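Long-range contact in putative methylthioribose-1-phosphate isomerase (Pyrococcus horikoshii OT3, PDB 6A34), which probably catalyses the interconversion of 5-methylthioribose 1-phosphate and 5-methylthioribulose 1-phosphate in the methionine salvage pathway: residues 242-255 with 275-289. Residues are numbered along the deposited sequence; the frame is centred on the assembly and turned at random.
Sequences IIVGADRIVANGDF and FFAVAPLSSIDMELK
Phe276 N donates to Ile242 O at 3.0 Å, Val244 N donates to Phe276 O, and Val244 O accepts from Val278 N; with axes 23° apart, strands 242-244 and 275-278 are parallel neighbours in the Rossmann-like sheet. Beyond Val244 the register shifts by two residues, and pairing resumes where Ile249 N meets Ser283 O and Asp285 N reaches Ile249 O (2.7 Å). Water bridges the gap: one molecule accepts from Ala246 N and donates to Val278 O, while a second joins Ala246 O to Ser283 OG. Ala277 CB sits over one face of the Phe255 ring, a CH-pi contact 4.2 Å from the centroid; Phe275 CE2 meets the same ring at its edge. A first torsion of 178° swings the Phe275 ring away from its own N, and CD1 comes 3.6 Å from Ile242 CG2. Helix 261-270 covers this cluster through Ala265 and Thr261. Farther out, Asp285 OD2 lies 3.1 Å above the Arg248 guanidinium plane, a salt bridge of charge alone, with the two planes 67° apart. Glu287 N, approaching from above the carboxylate plane, gives Asp285 OD1 an Asx-turn bond. Backbone bonds thus fix both strand pairs, whereas between them Ala246, preceding the predicted proton donor Asp247, makes its polar links to 275-289 through water.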
loop_
_atom_site.group_PDB
_atom_site.type_symbol
_atom_site.label_atom_id
_atom_site.label_comp_id
_atom_site.label_asym_id
_atom_site.label_seq_id
_atom_site.Cartn_x
_atom_site.Cartn_y
_atom_site.Cartn_z
ATOM N N ILE A 242 -10.081 -10.650 -11.277
ATOM C CA ILE A 242 -8.753 -10.365 -10.775
ATOM C C ILE A 242 -7.809 -11.460 -11.293
ATOM O O ILE A 242 -8.143 -12.593 -11.274
ATOM C CB ILE A 242 -8.773 -10.314 -9.239
ATOM C CG1 ILE A 242 -9.628 -9.162 -8.717
ATOM C CG2 ILE A 242 -7.367 -10.265 -8.707
ATOM C CD1 ILE A 242 -10.096 -9.335 -7.285
ATOM N N ILE A 243 -6.642 -11.082 -11.801
ATOM C CA ILE A 243 -5.687 -12.037 -12.263
ATOM C C ILE A 243 -4.345 -11.656 -11.662
ATOM O O ILE A 243 -3.968 -10.482 -11.665
ATOM C CB ILE A 243 -5.645 -12.165 -13.806
ATOM C CG1 ILE A 243 -4.677 -13.273 -14.226
ATOM C CG2 ILE A 243 -5.309 -10.876 -14.508
ATOM C CD1 ILE A 243 -4.782 -13.687 -15.666
ATOM N N VAL A 244 -3.668 -12.669 -11.123
ATOM C CA VAL A 244 -2.360 -12.503 -10.548
ATOM C C VAL A 244 -1.428 -13.581 -11.092
ATOM O O VAL A 244 -1.865 -14.605 -11.603
ATOM C CB VAL A 244 -2.406 -12.546 -9.017
ATOM C CG1 VAL A 244 -3.268 -11.422 -8.465
ATOM C CG2 VAL A 244 -2.847 -13.911 -8.528
ATOM N N GLY A 245 -0.128 -13.320 -10.992
ATOM C CA GLY A 245 0.869 -14.344 -11.278
ATOM C C GLY A 245 1.096 -15.209 -10.052
ATOM O O GLY A 245 0.350 -15.131 -9.098
ATOM N N ALA A 246 2.136 -16.054 -10.090
ATOM C CA ALA A 246 2.497 -16.911 -8.958
ATOM C C ALA A 246 4.008 -17.079 -8.921
ATOM O O ALA A 246 4.599 -17.405 -9.942
ATOM C CB ALA A 246 1.818 -18.248 -9.077
ATOM N N ASP A 247 4.618 -16.894 -7.747
ATOM C CA ASP A 247 6.019 -17.230 -7.589
ATOM C C ASP A 247 6.148 -18.754 -7.449
ATOM O O ASP A 247 7.078 -19.332 -7.957
ATOM C CB ASP A 247 6.680 -16.361 -6.523
ATOM C CG ASP A 247 6.698 -14.920 -7.026
ATOM O OD1 ASP A 247 7.558 -14.597 -7.895
ATOM O OD2 ASP A 247 5.797 -14.143 -6.632
ATOM N N ARG A 248 5.156 -19.410 -6.851
ATOM C CA ARG A 248 5.225 -20.838 -6.656
ATOM C C ARG A 248 3.842 -21.394 -6.281
ATOM O O ARG A 248 3.251 -21.052 -5.254
ATOM C CB ARG A 248 6.270 -21.138 -5.578
ATOM C CG ARG A 248 6.177 -22.544 -5.008
ATOM C CD ARG A 248 7.242 -22.820 -3.981
ATOM N NE ARG A 248 8.464 -23.074 -4.701
ATOM C CZ ARG A 248 9.514 -23.686 -4.194
ATOM N NH1 ARG A 248 10.513 -24.003 -4.998
ATOM N NH2 ARG A 248 9.551 -23.971 -2.899
ATOM N N ILE A 249 3.351 -22.307 -7.111
ATOM C CA ILE A 249 2.153 -23.048 -6.850
ATOM C C ILE A 249 2.564 -24.431 -6.349
ATOM O O ILE A 249 3.416 -25.032 -6.938
ATOM C CB ILE A 249 1.312 -23.136 -8.137
ATOM C CG1 ILE A 249 1.057 -21.744 -8.712
ATOM C CG2 ILE A 249 0.035 -23.932 -7.879
ATOM C CD1 ILE A 249 0.330 -21.713 -10.044
ATOM N N VAL A 250 1.942 -24.920 -5.267
ATOM C CA VAL A 250 2.248 -26.237 -4.772
ATOM C C VAL A 250 1.093 -27.205 -5.129
ATOM O O VAL A 250 0.178 -26.845 -5.854
ATOM C CB VAL A 250 2.578 -26.158 -3.279
ATOM C CG1 VAL A 250 3.788 -25.265 -3.001
ATOM C CG2 VAL A 250 1.398 -25.692 -2.476
ATOM N N ALA A 251 1.138 -28.436 -4.615
ATOM C CA ALA A 251 0.400 -29.583 -5.176
ATOM C C ALA A 251 -1.113 -29.457 -4.982
ATOM O O ALA A 251 -1.873 -30.023 -5.782
ATOM C CB ALA A 251 0.883 -30.891 -4.570
ATOM N N ASN A 252 -1.547 -28.776 -3.918
ATOM C CA ASN A 252 -2.977 -28.653 -3.633
ATOM C C ASN A 252 -3.512 -27.335 -4.217
ATOM O O ASN A 252 -4.644 -26.993 -3.989
ATOM C CB ASN A 252 -3.257 -28.677 -2.130
ATOM C CG ASN A 252 -2.731 -27.439 -1.428
ATOM O OD1 ASN A 252 -1.934 -26.676 -1.984
ATOM N ND2 ASN A 252 -3.131 -27.249 -0.187
ATOM N N GLY A 253 -2.660 -26.570 -4.903
ATOM C CA GLY A 253 -3.091 -25.328 -5.531
ATOM C C GLY A 253 -2.811 -24.076 -4.707
ATOM O O GLY A 253 -2.900 -22.977 -5.257
ATOM N N ASP A 254 -2.469 -24.222 -3.417
ATOM C CA ASP A 254 -1.981 -23.070 -2.619
ATOM C C ASP A 254 -0.838 -22.453 -3.425
ATOM O O ASP A 254 -0.109 -23.176 -4.113
ATOM C CB ASP A 254 -1.505 -23.444 -1.210
ATOM C CG ASP A 254 -2.543 -24.098 -0.306
ATOM O OD1 ASP A 254 -3.728 -24.112 -0.683
ATOM O OD2 ASP A 254 -2.142 -24.637 0.758
ATOM N N PHE A 255 -0.710 -21.124 -3.403
ATOM C CA PHE A 255 0.417 -20.506 -4.088
ATOM C C PHE A 255 0.953 -19.303 -3.309
ATOM O O PHE A 255 0.227 -18.620 -2.585
ATOM C CB PHE A 255 0.056 -20.128 -5.527
ATOM C CG PHE A 255 -0.941 -19.010 -5.674
ATOM C CD1 PHE A 255 -2.282 -19.212 -5.396
ATOM C CD2 PHE A 255 -0.552 -17.770 -6.134
ATOM C CE1 PHE A 255 -3.198 -18.178 -5.531
ATOM C CE2 PHE A 255 -1.473 -16.744 -6.265
ATOM C CZ PHE A 255 -2.784 -16.939 -5.943
ATOM N N PHE A 275 -11.219 -14.940 -9.512
ATOM C CA PHE A 275 -9.873 -14.711 -9.090
ATOM C C PHE A 275 -8.984 -15.828 -9.643
ATOM O O PHE A 275 -9.125 -17.004 -9.252
ATOM C CB PHE A 275 -9.854 -14.695 -7.560
ATOM C CG PHE A 275 -8.501 -14.503 -6.947
ATOM C CD1 PHE A 275 -7.999 -13.239 -6.726
ATOM C CD2 PHE A 275 -7.711 -15.580 -6.630
ATOM C CE1 PHE A 275 -6.748 -13.066 -6.159
ATOM C CE2 PHE A 275 -6.464 -15.404 -6.059
ATOM C CZ PHE A 275 -5.975 -14.151 -5.839
ATOM N N PHE A 276 -8.068 -15.461 -10.535
ATOM C CA PHE A 276 -7.191 -16.422 -11.217
ATOM C C PHE A 276 -5.717 -16.141 -10.950
ATOM O O PHE A 276 -5.290 -14.989 -10.908
ATOM C CB PHE A 276 -7.392 -16.357 -12.722
ATOM C CG PHE A 276 -8.737 -16.826 -13.207
ATOM C CD1 PHE A 276 -9.813 -15.956 -13.271
ATOM C CD2 PHE A 276 -8.903 -18.122 -13.648
ATOM C CE1 PHE A 276 -11.041 -16.387 -13.747
ATOM C CE2 PHE A 276 -10.128 -18.554 -14.122
ATOM C CZ PHE A 276 -11.193 -17.681 -14.185
ATOM N N ALA A 277 -4.955 -17.222 -10.831
ATOM C CA ALA A 277 -3.516 -17.236 -10.930
ATOM C C ALA A 277 -3.153 -17.725 -12.335
ATOM O O ALA A 277 -3.858 -18.568 -12.896
ATOM C CB ALA A 277 -2.934 -18.167 -9.882
ATOM N N VAL A 278 -2.064 -17.197 -12.888
ATOM C CA VAL A 278 -1.543 -17.603 -14.164
ATOM C C VAL A 278 -0.044 -17.836 -13.974
ATOM O O VAL A 278 0.651 -16.961 -13.410
ATOM C CB VAL A 278 -1.840 -16.572 -15.275
ATOM C CG1 VAL A 278 -1.463 -15.148 -14.889
ATOM C CG2 VAL A 278 -1.166 -16.944 -16.593
ATOM N N ALA A 279 0.428 -19.020 -14.392
ATOM C CA ALA A 279 1.844 -19.397 -14.364
ATOM C C ALA A 279 2.102 -20.599 -15.266
ATOM O O ALA A 279 1.184 -21.381 -15.510
ATOM C CB ALA A 279 2.255 -19.722 -12.976
ATOM N N PRO A 280 3.352 -20.788 -15.757
ATOM C CA PRO A 280 3.718 -21.984 -16.516
ATOM C C PRO A 280 3.847 -23.195 -15.591
ATOM O O PRO A 280 4.003 -23.010 -14.387
ATOM C CB PRO A 280 5.060 -21.604 -17.163
ATOM C CG PRO A 280 5.662 -20.588 -16.222
ATOM C CD PRO A 280 4.496 -19.885 -15.552
ATOM N N LEU A 281 3.768 -24.407 -16.163
ATOM C CA LEU A 281 3.898 -25.691 -15.427
ATOM C C LEU A 281 5.149 -25.730 -14.532
ATOM O O LEU A 281 5.108 -26.293 -13.446
ATOM C CB LEU A 281 3.903 -26.861 -16.414
ATOM C CG LEU A 281 2.630 -27.710 -16.421
ATOM C CD1 LEU A 281 1.395 -26.849 -16.596
ATOM C CD2 LEU A 281 2.698 -28.775 -17.499
ATOM N N SER A 282 6.242 -25.106 -14.970
ATOM C CA SER A 282 7.505 -25.146 -14.276
ATOM C C SER A 282 7.440 -24.382 -12.944
ATOM O O SER A 282 8.367 -24.484 -12.149
ATOM C CB SER A 282 8.610 -24.609 -15.160
ATOM O OG SER A 282 8.371 -23.251 -15.489
ATOM N N SER A 283 6.372 -23.609 -12.711
ATOM C CA SER A 283 6.195 -22.865 -11.441
ATOM C C SER A 283 5.369 -23.688 -10.444
ATOM O O SER A 283 5.190 -23.276 -9.312
ATOM C CB SER A 283 5.548 -21.512 -11.668
ATOM O OG SER A 283 6.278 -20.768 -12.622
ATOM N N ILE A 284 4.840 -24.834 -10.886
ATOM C CA ILE A 284 4.130 -25.721 -10.008
ATOM C C ILE A 284 5.141 -26.697 -9.405
ATOM O O ILE A 284 5.745 -27.485 -10.115
ATOM C CB ILE A 284 2.989 -26.437 -10.747
ATOM C CG1 ILE A 284 2.059 -25.446 -11.437
ATOM C CG2 ILE A 284 2.223 -27.370 -9.825
ATOM C CD1 ILE A 284 1.185 -26.083 -12.478
ATOM N N ASP A 285 5.291 -26.613 -8.082
ATOM C CA ASP A 285 6.157 -27.445 -7.289
ATOM C C ASP A 285 5.302 -28.540 -6.649
ATOM O O ASP A 285 4.719 -28.343 -5.579
ATOM C CB ASP A 285 6.900 -26.596 -6.252
ATOM C CG ASP A 285 7.911 -27.326 -5.390
ATOM O OD1 ASP A 285 8.106 -28.537 -5.599
ATOM O OD2 ASP A 285 8.486 -26.663 -4.501
ATOM N N MET A 286 5.281 -29.707 -7.305
ATOM C CA MET A 286 4.452 -30.840 -6.913
ATOM C C MET A 286 5.091 -31.605 -5.737
ATOM O O MET A 286 4.449 -32.464 -5.142
ATOM C CB MET A 286 4.211 -31.767 -8.111
ATOM C CG MET A 286 2.777 -32.232 -8.193
ATOM S SD MET A 286 1.636 -30.914 -8.724
ATOM C CE MET A 286 1.039 -31.650 -10.239
ATOM N N GLU A 287 6.327 -31.245 -5.368
ATOM C CA GLU A 287 7.009 -31.810 -4.189
ATOM C C GLU A 287 6.340 -31.361 -2.883
ATOM O O GLU A 287 6.317 -32.137 -1.927
ATOM C CB GLU A 287 8.482 -31.390 -4.123
ATOM C CG GLU A 287 9.453 -32.534 -4.333
ATOM C CD GLU A 287 9.539 -33.007 -5.772
ATOM O OE1 GLU A 287 8.539 -33.572 -6.275
ATOM O OE2 GLU A 287 10.600 -32.784 -6.390
ATOM N N LEU A 288 5.877 -30.100 -2.815
ATOM C CA LEU A 288 5.249 -29.560 -1.585
ATOM C C LEU A 288 3.737 -29.814 -1.637
ATOM O O LEU A 288 3.110 -29.591 -2.659
ATOM C CB LEU A 288 5.540 -28.061 -1.455
ATOM C CG LEU A 288 7.006 -27.622 -1.474
ATOM C CD1 LEU A 288 7.100 -26.117 -1.270
ATOM C CD2 LEU A 288 7.838 -28.325 -0.405
ATOM N N LYS A 289 3.156 -30.248 -0.516
ATOM C CA LYS A 289 1.768 -30.687 -0.471
ATOM C C LYS A 289 0.834 -29.481 -0.284
ATOM O O LYS A 289 -0.278 -29.478 -0.789
ATOM C CB LYS A 289 1.552 -31.684 0.670
ATOM C CG LYS A 289 2.194 -33.059 0.486
ATOM C CD LYS A 289 2.002 -33.963 1.714
ATOM C CE LYS A 289 2.968 -35.138 1.805
ATOM N NZ LYS A 289 3.480 -35.390 3.182
HETATM O O HOH W 1 3.165 -15.879 -13.134
HETATM O O HOH W 2 6.562 -18.590 -11.498
#